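Local atomic coordinates of 6-phosphogluconate dehydrogenase NAD-binding (Dyadobacter fermentans, PDB entry 4GBJ), a protein that probably acts as an NAD(P)-dependent oxidoreductase of the 6-phosphogluconate and 3-hydroxyisobutyrate dehydrogenase family. Residues M96-P101 with I173-N178; V119-F124 with I137-N142; D244-L249 with I264-F269. One frame throughout, in Å; residues are numbered along the deposited sequence. Where two conformers were deposited one is given.

Contact 1 of 3, residues M96-P101 with I173-N178; sequences MSTISP and IKLAGN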
HETATM    1  N   MSE B  96     -14.482  18.421  11.518  1.00 23.29           N
HETATM    2  CA  MSE B  96     -14.194  17.321  10.563  1.00 22.43           C
HETATM    3  C   MSE B  96     -13.260  17.682   9.417  1.00 30.36           C
HETATM    4  O   MSE B  96     -12.933  16.811   8.619  1.00 29.75           O
HETATM    5  CB  MSE B  96     -15.486  16.806  10.018  1.00 23.06           C
HETATM    6  CG  MSE B  96     -16.432  16.369  11.139  1.00 26.20           C
HETATM    7 SE   MSE B  96     -17.964  15.402  10.477  0.64 28.46          SE
HETATM    8  CE  MSE B  96     -18.808  16.839   9.651  1.00 27.98           C
ATOM      9  N   SER B  97     -12.776  18.911   9.357  1.00 27.23           N
ATOM     10  CA  SER B  97     -11.883  19.284   8.273  1.00 26.41           C
ATOM     11  C   SER B  97     -10.519  18.568   8.375  1.00 30.09           C
ATOM     12  O   SER B  97     -10.044  18.293   9.476  1.00 29.72           O
ATOM     13  CB  SER B  97     -11.632  20.785   8.319  1.00 27.86           C
ATOM     14  OG  SER B  97     -12.839  21.517   8.244  1.00 29.11           O
ATOM     15  N   THR B  98      -9.868  18.352   7.243  1.00 26.03           N
ATOM     16  CA  THR B  98      -8.502  17.819   7.228  1.00 25.07           C
ATOM     17  C   THR B  98      -7.550  18.980   7.471  1.00 29.30           C
ATOM     18  O   THR B  98      -7.223  19.755   6.573  1.00 29.33           O
ATOM     19  CB  THR B  98      -8.182  17.123   5.940  1.00 28.47           C
ATOM     20  OG1 THR B  98      -9.164  16.122   5.720  1.00 33.41           O
ATOM     21  CG2 THR B  98      -6.797  16.525   5.950  1.00 29.43           C
ATOM     22  N   ILE B  99      -7.096  19.086   8.674  1.00 24.00           N
ATOM     23  CA  ILE B  99      -6.219  20.173   9.070  1.00 23.55           C
ATOM     24  C   ILE B  99      -5.121  19.655   9.956  1.00 27.07           C
ATOM     25  O   ILE B  99      -5.098  18.498  10.361  1.00 26.41           O
ATOM     26  CB  ILE B  99      -7.017  21.309   9.778  1.00 25.58           C
ATOM     27  CG1 ILE B  99      -7.592  20.860  11.082  1.00 25.77           C
ATOM     28  CG2 ILE B  99      -8.050  21.906   8.838  1.00 26.37           C
ATOM     29  CD1 ILE B  99      -8.324  21.984  11.842  1.00 32.82           C
ATOM     30  N   SER B 100      -4.203  20.533  10.220  1.00 26.19           N
ATOM     31  CA  SER B 100      -3.055  20.268  11.038  1.00 28.14           C
ATOM     32  C   SER B 100      -3.433  19.973  12.493  1.00 28.54           C
ATOM     33  O   SER B 100      -4.204  20.732  13.076  1.00 26.05           O
ATOM     34  CB  SER B 100      -2.139  21.510  11.023  1.00 31.81           C
ATOM     35  OG  SER B 100      -1.158  21.468  12.040  1.00 41.28           O
ATOM     36  N   PRO B 101      -2.737  19.018  13.134  1.00 27.29           N
ATOM     37  CA  PRO B 101      -2.875  18.840  14.597  1.00 27.00           C
ATOM     38  C   PRO B 101      -2.654  20.134  15.372  1.00 32.01           C
ATOM     39  O   PRO B 101      -3.337  20.405  16.349  1.00 28.95           O
ATOM     40  CB  PRO B 101      -1.739  17.858  14.931  1.00 29.13           C
ATOM     41  CG  PRO B 101      -1.495  17.145  13.716  1.00 33.79           C
ATOM     42  CD  PRO B 101      -1.822  18.018  12.562  1.00 28.28           C
ATOM     43  N   ILE B 173      -3.690  11.041  12.628  1.00 21.80           N
ATOM     44  CA  ILE B 173      -4.042   9.769  11.975  1.00 20.87           C
ATOM     45  C   ILE B 173      -4.482  10.052  10.535  1.00 23.04           C
ATOM     46  O   ILE B 173      -4.134   9.313   9.652  1.00 20.52           O
ATOM     47  CB  ILE B 173      -5.113   8.939  12.743  1.00 24.89           C
ATOM     48  CG1 ILE B 173      -4.748   8.710  14.218  1.00 26.42           C
ATOM     49  CG2 ILE B 173      -5.405   7.581  12.054  1.00 23.82           C
ATOM     50  CD1 ILE B 173      -3.393   8.029  14.424  1.00 27.24           C
ATOM     51  N   LYS B 174      -5.270  11.105  10.320  1.00 23.04           N
ATOM     52  CA  LYS B 174      -5.783  11.474   9.003  1.00 20.79           C
ATOM     53  C   LYS B 174      -4.628  11.801   8.039  1.00 24.44           C
ATOM     54  O   LYS B 174      -4.608  11.279   6.923  1.00 24.64           O
ATOM     55  CB  LYS B 174      -6.729  12.655   9.136  1.00 22.52           C
ATOM     56  CG  LYS B 174      -7.268  13.193   7.822  1.00 22.81           C
ATOM     57  CD  LYS B 174      -7.961  12.154   6.958  1.00 32.26           C
ATOM     58  CE  LYS B 174      -8.616  12.827   5.782  1.00 39.35           C
ATOM     59  NZ  LYS B 174      -9.215  11.874   4.847  1.00 48.11           N
ATOM     60  N   LEU B 175      -3.675  12.622   8.490  1.00 21.83           N
ATOM     61  CA  LEU B 175      -2.487  12.968   7.709  1.00 21.60           C
ATOM     62  C   LEU B 175      -1.691  11.720   7.384  1.00 24.94           C
ATOM     63  O   LEU B 175      -1.289  11.560   6.242  1.00 25.35           O
ATOM     64  CB  LEU B 175      -1.594  13.986   8.457  1.00 21.43           C
ATOM     65  CG  LEU B 175      -2.203  15.396   8.664  1.00 25.13           C
ATOM     66  CD1 LEU B 175      -1.255  16.282   9.420  1.00 25.85           C
ATOM     67  CD2 LEU B 175      -2.677  15.983   7.365  1.00 24.65           C
ATOM     68  N   ALA B 176      -1.529  10.806   8.351  1.00 22.99           N
ATOM     69  CA  ALA B 176      -0.812   9.563   8.139  1.00 22.47           C
ATOM     70  C   ALA B 176      -1.513   8.682   7.092  1.00 26.13           C
ATOM     71  O   ALA B 176      -0.832   8.079   6.249  1.00 23.41           O
ATOM     72  CB  ALA B 176      -0.678   8.792   9.449  1.00 23.89           C
ATOM     73  N   GLY B 177      -2.850   8.628   7.152  1.00 25.21           N
ATOM     74  CA  GLY B 177      -3.654   7.880   6.202  1.00 25.65           C
ATOM     75  C   GLY B 177      -3.479   8.398   4.791  1.00 25.69           C
ATOM     76  O   GLY B 177      -3.194   7.603   3.886  1.00 23.73           O
ATOM     77  N   ASN B 178      -3.580   9.739   4.619  1.00 20.62           N
ATOM     78  CA  ASN B 178      -3.407  10.421   3.322  1.00 21.49           C
ATOM     79  C   ASN B 178      -1.966  10.292   2.803  1.00 23.62           C
ATOM     80  O   ASN B 178      -1.769  10.149   1.610  1.00 23.61           O
ATOM     81  CB  ASN B 178      -3.802  11.895   3.397  1.00 25.68           C
ATOM     82  CG  ASN B 178      -5.288  12.166   3.296  1.00 48.53           C
ATOM     83  OD1 ASN B 178      -6.127  11.261   3.175  1.00 36.43           O
ATOM     84  ND2 ASN B 178      -5.638  13.437   3.326  1.00 38.16           N
TER
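The N178 amide is the one flat group that meets the other segment. Its ND2 is the amide atom nearest T98 CG2, at 4.2 Å, with CG2 raised out of the amide plane. The puckered ring of P101 is touched at CD. P101 and L175 reach toward each other tip to tip, with P101 CD 3.6 Å from L175 CD1.

T98 carries most of the contact. Its side chain crosses that of K174 at about a right angle. T98 OG1 lies 3.3 Å from K174 CE, and T98 CG2 lies 3.9 Å from K174 CG. The K174 chain is bent at CD (chi2 55°) and otherwise extended. K174 touches T98 through its methylenes CG and CE; K174 NZ is hydrogen-bonded to I123 O. No hydrogen bond joins the two segments. K174 is the predicted active-site lysine, so T98 flanks a residue that is probably catalytic.

The loop 96-101 links strand 92-95 to helix 101-113 and meets the long helix 169-197 at the junction of the two domains. P122 and F124 of strand 117-124 also touch K174, while helix 238-254 packs on P101 and L175.

Contact 2 of 3, residues V119-F124 with I137-N142; sequences VGAPIF and ICLSGN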
ATOM      1  N   VAL B 119     -13.667  18.904  19.380  1.00 25.30           N
ATOM      2  CA  VAL B 119     -13.405  17.486  19.053  1.00 25.30           C
ATOM      3  C   VAL B 119     -12.832  17.394  17.648  1.00 26.68           C
ATOM      4  O   VAL B 119     -13.507  17.792  16.705  1.00 28.66           O
ATOM      5  CB  VAL B 119     -14.673  16.642  19.189  1.00 28.87           C
ATOM      6  CG1 VAL B 119     -14.458  15.232  18.635  1.00 29.72           C
ATOM      7  CG2 VAL B 119     -15.089  16.571  20.654  1.00 30.03           C
ATOM      8  N   GLY B 120     -11.594  16.915  17.531  1.00 22.27           N
ATOM      9  CA  GLY B 120     -10.966  16.663  16.243  1.00 21.62           C
ATOM     10  C   GLY B 120     -11.597  15.442  15.641  1.00 26.86           C
ATOM     11  O   GLY B 120     -11.678  14.414  16.318  1.00 28.65           O
ATOM     12  N   ALA B 121     -12.245  15.588  14.478  1.00 25.36           N
ATOM     13  CA  ALA B 121     -13.070  14.482  13.937  1.00 26.33           C
ATOM     14  C   ALA B 121     -12.892  14.292  12.451  1.00 27.47           C
ATOM     15  O   ALA B 121     -13.876  14.215  11.732  1.00 25.70           O
ATOM     16  CB  ALA B 121     -14.539  14.722  14.251  1.00 28.00           C
ATOM     17  N   PRO B 122     -11.650  14.158  11.977  1.00 25.01           N
ATOM     18  CA  PRO B 122     -11.424  13.970  10.524  1.00 25.44           C
ATOM     19  C   PRO B 122     -12.097  12.720   9.992  1.00 29.83           C
ATOM     20  O   PRO B 122     -12.130  11.703  10.678  1.00 27.04           O
ATOM     21  CB  PRO B 122      -9.904  13.890  10.410  1.00 26.94           C
ATOM     22  CG  PRO B 122      -9.419  13.572  11.788  1.00 30.56           C
ATOM     23  CD  PRO B 122     -10.373  14.207  12.713  1.00 27.40           C
ATOM     24  N   ILE B 123     -12.607  12.797   8.763  0.50 29.98           N
ATOM     25  CA  ILE B 123     -13.344  11.701   8.129  0.50 31.62           C
ATOM     26  C   ILE B 123     -12.502  11.034   7.043  0.50 34.35           C
ATOM     27  O   ILE B 123     -11.835  11.702   6.242  0.50 30.07           O
ATOM     28  CB  ILE B 123     -14.735  12.184   7.594  0.50 36.38           C
ATOM     29  CG1 ILE B 123     -15.607  10.993   7.110  0.50 39.91           C
ATOM     30  CG2 ILE B 123     -14.614  13.251   6.501  0.50 35.37           C
ATOM     31  CD1 ILE B 123     -17.076  11.370   6.871  0.50 43.71           C
ATOM     32  N   PHE B 124     -12.600   9.693   6.998  1.00 32.60           N
ATOM     33  CA  PHE B 124     -11.926   8.842   6.037  1.00 34.34           C
ATOM     34  C   PHE B 124     -13.025   8.327   5.166  1.00 37.65           C
ATOM     35  O   PHE B 124     -13.604   7.275   5.441  1.00 37.38           O
ATOM     36  CB  PHE B 124     -11.161   7.704   6.745  1.00 37.09           C
ATOM     37  CG  PHE B 124     -10.100   8.175   7.723  1.00 35.86           C
ATOM     38  CD1 PHE B 124      -8.757   7.953   7.470  1.00 36.53           C
ATOM     39  CD2 PHE B 124     -10.447   8.908   8.858  1.00 36.24           C
ATOM     40  CE1 PHE B 124      -7.788   8.336   8.389  1.00 35.63           C
ATOM     41  CE2 PHE B 124      -9.476   9.384   9.728  1.00 38.67           C
ATOM     42  CZ  PHE B 124      -8.158   9.037   9.528  1.00 37.54           C
ATOM     43  N   ILE B 137     -14.428   7.405  10.886  1.00 29.42           N
ATOM     44  CA  ILE B 137     -14.029   8.664  11.525  1.00 27.86           C
ATOM     45  C   ILE B 137     -13.091   8.386  12.710  1.00 29.83           C
ATOM     46  O   ILE B 137     -13.224   7.369  13.396  1.00 29.66           O
ATOM     47  CB  ILE B 137     -15.303   9.458  11.935  1.00 31.28           C
ATOM     48  CG1 ILE B 137     -15.037  10.969  12.006  1.00 31.40           C
ATOM     49  CG2 ILE B 137     -15.936   8.930  13.228  1.00 33.87           C
ATOM     50  CD1 ILE B 137     -16.322  11.775  12.190  1.00 36.88           C
ATOM     51  N   CYS B 138     -12.174   9.329  12.971  1.00 25.25           N
ATOM     52  CA  CYS B 138     -11.286   9.317  14.137  1.00 26.77           C
ATOM     53  C   CYS B 138     -11.690  10.465  15.002  1.00 29.31           C
ATOM     54  O   CYS B 138     -11.906  11.556  14.484  1.00 27.48           O
ATOM     55  CB  CYS B 138      -9.811   9.411  13.740  1.00 28.77           C
ATOM     56  SG  CYS B 138      -9.185   7.904  12.970  1.00 34.69           S
ATOM     57  N   LEU B 139     -11.759  10.249  16.309  1.00 26.41           N
ATOM     58  CA  LEU B 139     -12.154  11.297  17.246  1.00 25.88           C
ATOM     59  C   LEU B 139     -11.099  11.479  18.252  1.00 30.70           C
ATOM     60  O   LEU B 139     -10.564  10.497  18.736  1.00 32.78           O
ATOM     61  CB  LEU B 139     -13.450  10.965  17.981  1.00 26.70           C
ATOM     62  CG  LEU B 139     -14.659  10.586  17.173  1.00 30.25           C
ATOM     63  CD1 LEU B 139     -15.762  10.178  18.111  1.00 31.76           C
ATOM     64  CD2 LEU B 139     -15.097  11.738  16.230  1.00 28.23           C
ATOM     65  N   SER B 140     -10.834  12.719  18.626  1.00 25.50           N
ATOM     66  CA  SER B 140      -9.919  13.020  19.723  1.00 24.19           C
ATOM     67  C   SER B 140     -10.338  14.364  20.353  1.00 29.50           C
ATOM     68  O   SER B 140     -10.910  15.248  19.685  1.00 24.47           O
ATOM     69  CB  SER B 140      -8.474  13.008  19.252  1.00 24.19           C
ATOM     70  OG  SER B 140      -8.114  14.159  18.508  1.00 32.53           O
ATOM     71  N   GLY B 141     -10.078  14.472  21.649  1.00 29.53           N
ATOM     72  CA  GLY B 141     -10.512  15.598  22.464  1.00 28.86           C
ATOM     73  C   GLY B 141     -11.179  15.110  23.717  1.00 35.83           C
ATOM     74  O   GLY B 141     -11.036  13.938  24.085  1.00 38.26           O
ATOM     75  N   ASN B 142     -11.914  16.018  24.388  1.00 32.35           N
ATOM     76  CA  ASN B 142     -12.591  15.771  25.651  1.00 32.83           C
ATOM     77  C   ASN B 142     -13.533  14.521  25.611  1.00 35.94           C
ATOM     78  O   ASN B 142     -14.351  14.387  24.709  1.00 31.92           O
ATOM     79  CB  ASN B 142     -13.354  17.021  26.058  1.00 34.73           C
ATOM     80  CG  ASN B 142     -14.167  16.856  27.303  1.00 47.20           C
ATOM     81  OD1 ASN B 142     -15.315  16.436  27.232  1.00 36.04           O
ATOM     82  ND2 ASN B 142     -13.597  17.172  28.466  1.00 39.77           N
TER
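P122 interrupts the pairing of two antiparallel strands, and C138 O faces carbon at the break. A121 CA lies 3.2 Å from C138 O in a CA-H...O contact, 154° at the hydrogen. P122, which has no N-H to give, sets its CD 3.5 Å from the same oxygen.

Hydrogen bonds flank the break. G120 and S140 form a hydrogen-bonded pair, with G120 N to S140 O at 2.8 Å and S140 N to G120 O at 3.0 Å. Past the proline, C138 N gives a weak but straight bond to P122 O (3.3 Å, 172°). I123 and I137 then form a non-hydrogen-bonded pair.

The side chains divide between the two faces of the sheet. On one, A121 CB sits against L139 CD2 at 3.6 Å and also meets I137 CD1. On the other, the C138 thiol makes an oblique sulfur-aromatic contact with F124, SG 3.6 Å from CE2. A chi1 of -71° sets C138 SG beside its backbone N, where it meets CE2 and CZ of the ring. The F124 ring also makes a cation-pi contact with K174, and M208 of the second subunit packs on both F124 and C138.

Strand 136-139 pairs antiparallel with 117-124, the point where the parallel sheet of a Rossmann-type domain changes direction, and the broken strand borders the predicted active site.

Contact 3 of 3, residues D244-L249 with I264-F269; sequences DINLTL and IIRNRF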
ATOM      1  N   ASP B 244      -1.726  18.930   1.524  1.00 24.99           N
ATOM      2  CA  ASP B 244      -1.810  17.846   2.495  1.00 23.93           C
ATOM      3  C   ASP B 244      -0.440  17.252   2.845  1.00 23.56           C
ATOM      4  O   ASP B 244      -0.167  17.060   4.034  1.00 23.41           O
ATOM      5  CB  ASP B 244      -2.780  16.730   2.049  1.00 26.10           C
ATOM      6  CG  ASP B 244      -4.261  16.984   2.386  1.00 43.78           C
ATOM      7  OD1 ASP B 244      -4.568  18.030   3.069  1.00 42.46           O
ATOM      8  OD2 ASP B 244      -5.111  16.113   2.035  1.00 45.36           O
ATOM      9  N   ILE B 245       0.419  16.983   1.873  1.00 19.29           N
ATOM     10  CA  ILE B 245       1.733  16.440   2.204  1.00 17.29           C
ATOM     11  C   ILE B 245       2.569  17.465   3.007  1.00 20.48           C
ATOM     12  O   ILE B 245       3.348  17.061   3.850  1.00 21.53           O
ATOM     13  CB  ILE B 245       2.485  15.905   0.970  1.00 18.70           C
ATOM     14  CG1 ILE B 245       3.563  14.940   1.353  1.00 17.96           C
ATOM     15  CG2 ILE B 245       3.063  17.011   0.093  1.00 21.05           C
ATOM     16  CD1 ILE B 245       3.041  13.597   1.962  1.00 22.78           C
ATOM     17  N   ASN B 246       2.431  18.745   2.740  1.00 17.76           N
ATOM     18  CA  ASN B 246       3.115  19.786   3.508  1.00 17.98           C
ATOM     19  C   ASN B 246       2.628  19.847   4.940  1.00 24.73           C
ATOM     20  O   ASN B 246       3.464  20.087   5.825  1.00 26.10           O
ATOM     21  CB  ASN B 246       2.993  21.150   2.868  1.00 23.71           C
ATOM     22  CG  ASN B 246       3.929  21.334   1.678  1.00 27.10           C
ATOM     23  OD1 ASN B 246       4.964  20.690   1.548  1.00 26.32           O
ATOM     24  ND2 ASN B 246       3.592  22.205   0.756  1.00 20.48           N
ATOM     25  N   LEU B 247       1.310  19.564   5.211  1.00 20.35           N
ATOM     26  CA  LEU B 247       0.808  19.494   6.599  1.00 19.82           C
ATOM     27  C   LEU B 247       1.513  18.327   7.312  1.00 22.75           C
ATOM     28  O   LEU B 247       1.909  18.446   8.453  1.00 21.60           O
ATOM     29  CB  LEU B 247      -0.715  19.278   6.645  1.00 19.91           C
ATOM     30  CG  LEU B 247      -1.654  20.402   6.158  1.00 25.50           C
ATOM     31  CD1 LEU B 247      -3.060  19.998   6.326  1.00 26.82           C
ATOM     32  CD2 LEU B 247      -1.424  21.704   6.917  1.00 30.57           C
ATOM     33  N   THR B 248       1.655  17.188   6.622  1.00 23.07           N
ATOM     34  CA  THR B 248       2.331  16.012   7.164  1.00 21.72           C
ATOM     35  C   THR B 248       3.798  16.319   7.478  1.00 23.45           C
ATOM     36  O   THR B 248       4.301  15.955   8.553  1.00 23.60           O
ATOM     37  CB  THR B 248       2.178  14.872   6.179  1.00 24.65           C
ATOM     38  OG1 THR B 248       0.782  14.614   6.046  1.00 33.69           O
ATOM     39  CG2 THR B 248       2.972  13.620   6.588  1.00 23.81           C
ATOM     40  N   LEU B 249       4.498  16.919   6.533  1.00 18.72           N
ATOM     41  CA  LEU B 249       5.902  17.255   6.741  1.00 20.29           C
ATOM     42  C   LEU B 249       6.081  18.225   7.900  1.00 25.39           C
ATOM     43  O   LEU B 249       7.007  18.046   8.688  1.00 23.89           O
ATOM     44  CB  LEU B 249       6.526  17.815   5.480  1.00 19.45           C
ATOM     45  CG  LEU B 249       6.728  16.783   4.373  1.00 20.79           C
ATOM     46  CD1 LEU B 249       6.875  17.469   2.988  1.00 19.81           C
ATOM     47  CD2 LEU B 249       7.961  15.905   4.681  1.00 18.84           C
ATOM     48  N   ILE B 264       9.683  12.877  -1.372  1.00 17.97           N
ATOM     49  CA  ILE B 264       9.503  12.430  -2.755  1.00 17.25           C
ATOM     50  C   ILE B 264       8.116  12.828  -3.231  1.00 21.15           C
ATOM     51  O   ILE B 264       8.035  13.426  -4.266  1.00 21.19           O
ATOM     52  CB  ILE B 264       9.725  10.926  -2.914  1.00 18.43           C
ATOM     53  CG1 ILE B 264      11.168  10.489  -2.511  1.00 18.78           C
ATOM     54  CG2 ILE B 264       9.388  10.431  -4.332  1.00 16.70           C
ATOM     55  CD1 ILE B 264      12.143  10.895  -3.209  1.00 35.46           C
ATOM     56  N   ILE B 265       7.059  12.592  -2.437  1.00 18.05           N
ATOM     57  CA  ILE B 265       5.682  12.945  -2.783  1.00 18.11           C
ATOM     58  C   ILE B 265       5.561  14.437  -2.981  1.00 21.83           C
ATOM     59  O   ILE B 265       5.007  14.889  -3.991  1.00 20.56           O
ATOM     60  CB  ILE B 265       4.725  12.431  -1.685  1.00 20.59           C
ATOM     61  CG1 ILE B 265       4.648  10.874  -1.671  1.00 21.67           C
ATOM     62  CG2 ILE B 265       3.370  13.032  -1.762  1.00 21.80           C
ATOM     63  CD1 ILE B 265       4.173  10.244  -2.883  1.00 45.26           C
ATOM     64  N   ARG B 266       6.108  15.213  -2.040  1.00 17.30           N
ATOM     65  CA  ARG B 266       6.114  16.661  -2.186  1.00 17.97           C
ATOM     66  C   ARG B 266       6.730  17.090  -3.526  1.00 20.75           C
ATOM     67  O   ARG B 266       6.136  17.911  -4.220  1.00 18.26           O
ATOM     68  CB  ARG B 266       6.871  17.329  -1.031  1.00 18.19           C
ATOM     69  CG  ARG B 266       7.021  18.841  -1.155  1.00 21.83           C
ATOM     70  CD  ARG B 266       7.591  19.402   0.144  1.00 21.05           C
ATOM     71  NE  ARG B 266       8.022  20.788  -0.011  1.00 20.45           N
ATOM     72  CZ  ARG B 266       9.131  21.189  -0.625  1.00 27.90           C
ATOM     73  NH1 ARG B 266       9.953  20.301  -1.186  1.00 19.27           N
ATOM     74  NH2 ARG B 266       9.414  22.476  -0.713  1.00 20.31           N
ATOM     75  N   ASN B 267       7.872  16.532  -3.905  1.00 21.76           N
ATOM     76  CA  ASN B 267       8.535  16.915  -5.184  1.00 20.09           C
ATOM     77  C   ASN B 267       7.720  16.506  -6.379  1.00 24.49           C
ATOM     78  O   ASN B 267       7.742  17.240  -7.375  1.00 22.95           O
ATOM     79  CB  ASN B 267       9.969  16.361  -5.296  1.00 17.91           C
ATOM     80  CG  ASN B 267      10.922  17.118  -4.386  1.00 25.73           C
ATOM     81  OD1 ASN B 267      10.650  18.228  -3.968  1.00 21.11           O
ATOM     82  ND2 ASN B 267      12.018  16.504  -3.985  1.00 23.94           N
ATOM     83  N   ARG B 268       6.939  15.377  -6.289  1.00 19.59           N
ATOM     84  CA  ARG B 268       6.070  15.024  -7.406  1.00 19.36           C
ATOM     85  C   ARG B 268       5.019  16.130  -7.688  1.00 18.95           C
ATOM     86  O   ARG B 268       4.728  16.410  -8.841  1.00 17.98           O
ATOM     87  CB  ARG B 268       5.334  13.722  -7.145  1.00 18.15           C
ATOM     88  CG  ARG B 268       6.188  12.509  -6.988  1.00 14.26           C
ATOM     89  CD  ARG B 268       7.152  12.356  -8.132  1.00 18.41           C
ATOM     90  NE  ARG B 268       7.698  11.010  -8.233  1.00 22.33           N
ATOM     91  CZ  ARG B 268       8.662  10.643  -9.073  1.00 27.58           C
ATOM     92  NH1 ARG B 268       9.217  11.523  -9.882  1.00 20.16           N
ATOM     93  NH2 ARG B 268       9.102   9.395  -9.082  1.00 24.31           N
ATOM     94  N   PHE B 269       4.431  16.691  -6.645  1.00 16.75           N
ATOM     95  CA  PHE B 269       3.451  17.779  -6.785  1.00 18.59           C
ATOM     96  C   PHE B 269       4.089  19.046  -7.282  1.00 20.94           C
ATOM     97  O   PHE B 269       3.543  19.690  -8.188  1.00 20.13           O
ATOM     98  CB  PHE B 269       2.706  18.092  -5.483  1.00 20.14           C
ATOM     99  CG  PHE B 269       1.692  17.036  -5.121  1.00 21.08           C
ATOM    100  CD1 PHE B 269       0.595  16.797  -5.937  1.00 22.34           C
ATOM    101  CD2 PHE B 269       1.886  16.208  -4.016  1.00 21.22           C
ATOM    102  CE1 PHE B 269      -0.276  15.751  -5.664  1.00 22.72           C
ATOM    103  CE2 PHE B 269       1.008  15.181  -3.741  1.00 23.76           C
ATOM    104  CZ  PHE B 269      -0.084  14.973  -4.549  1.00 22.28           C
TER
HETATM  105  O   HOH W   1       5.947  23.046  -0.623  1.00 25.80           O
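Helices 238-254 and 260-274 form an antiparallel helical hairpin in the all-helical C-terminal domain. The short segments 244-249 and 264-269 run 150° apart, with axes 9.7 Å from each other at closest approach.

I245 is the central residue. Its CG1 branch lies 3.7 Å from I265 CG2, and the two isoleucines cross at about a right angle. I245 CG1 is anti to the backbone N (chi1 -160°), which puts CG2 between N and the carbonyl carbon. From there CG2 packs on the R266 backbone, 3.8 Å from R266 CA, and comes obliquely to the F269 ring, 4.3 Å from CD2. An alanine at I245 would probably open a gap beside I265 CG2 and leave R266 CA and the F269 ring without this apolar neighbour.

The R266 side chain, extended from CG to NE, lies at the solvent-side margin. L249 crosses it at about a right angle, with CD1 3.5 Å from R266 CD. The apolar part of the arginine thus extends the packing outward from I245. R268, on the same helix, turns instead to salt bridges with E186 and D292, and its side chain also packs on P260 of the second subunit.

The polar end of the contact is at N246. N246 OD1 lies at the edge of the R266 guanidinium, in its plane, with the amide turned 50° from it. A water accepts a bond from N246 ND2 at 2.9 Å and a weak one from R266 NE at 3.1 Å.

Contact 2 is fully buried and lies in the N-terminal sheet. It is the one contact of the three joined by backbone hydrogen bonds. Contacts 1 and 3 are partly buried and pack by side chains. Contact 1 joins the two domains. Contact 3 stays within the helical one and has a water at its margin. K174 ties contact 1 to contact 2, packing its CB against P122 CB. L175 and N178 tie contact 1 to contact 3, through T248, L247 and D244 of helix 238-254. Contacts 2 and 3 do not touch; their nearest atoms are about 9 Å apart. All three also approach the second subunit.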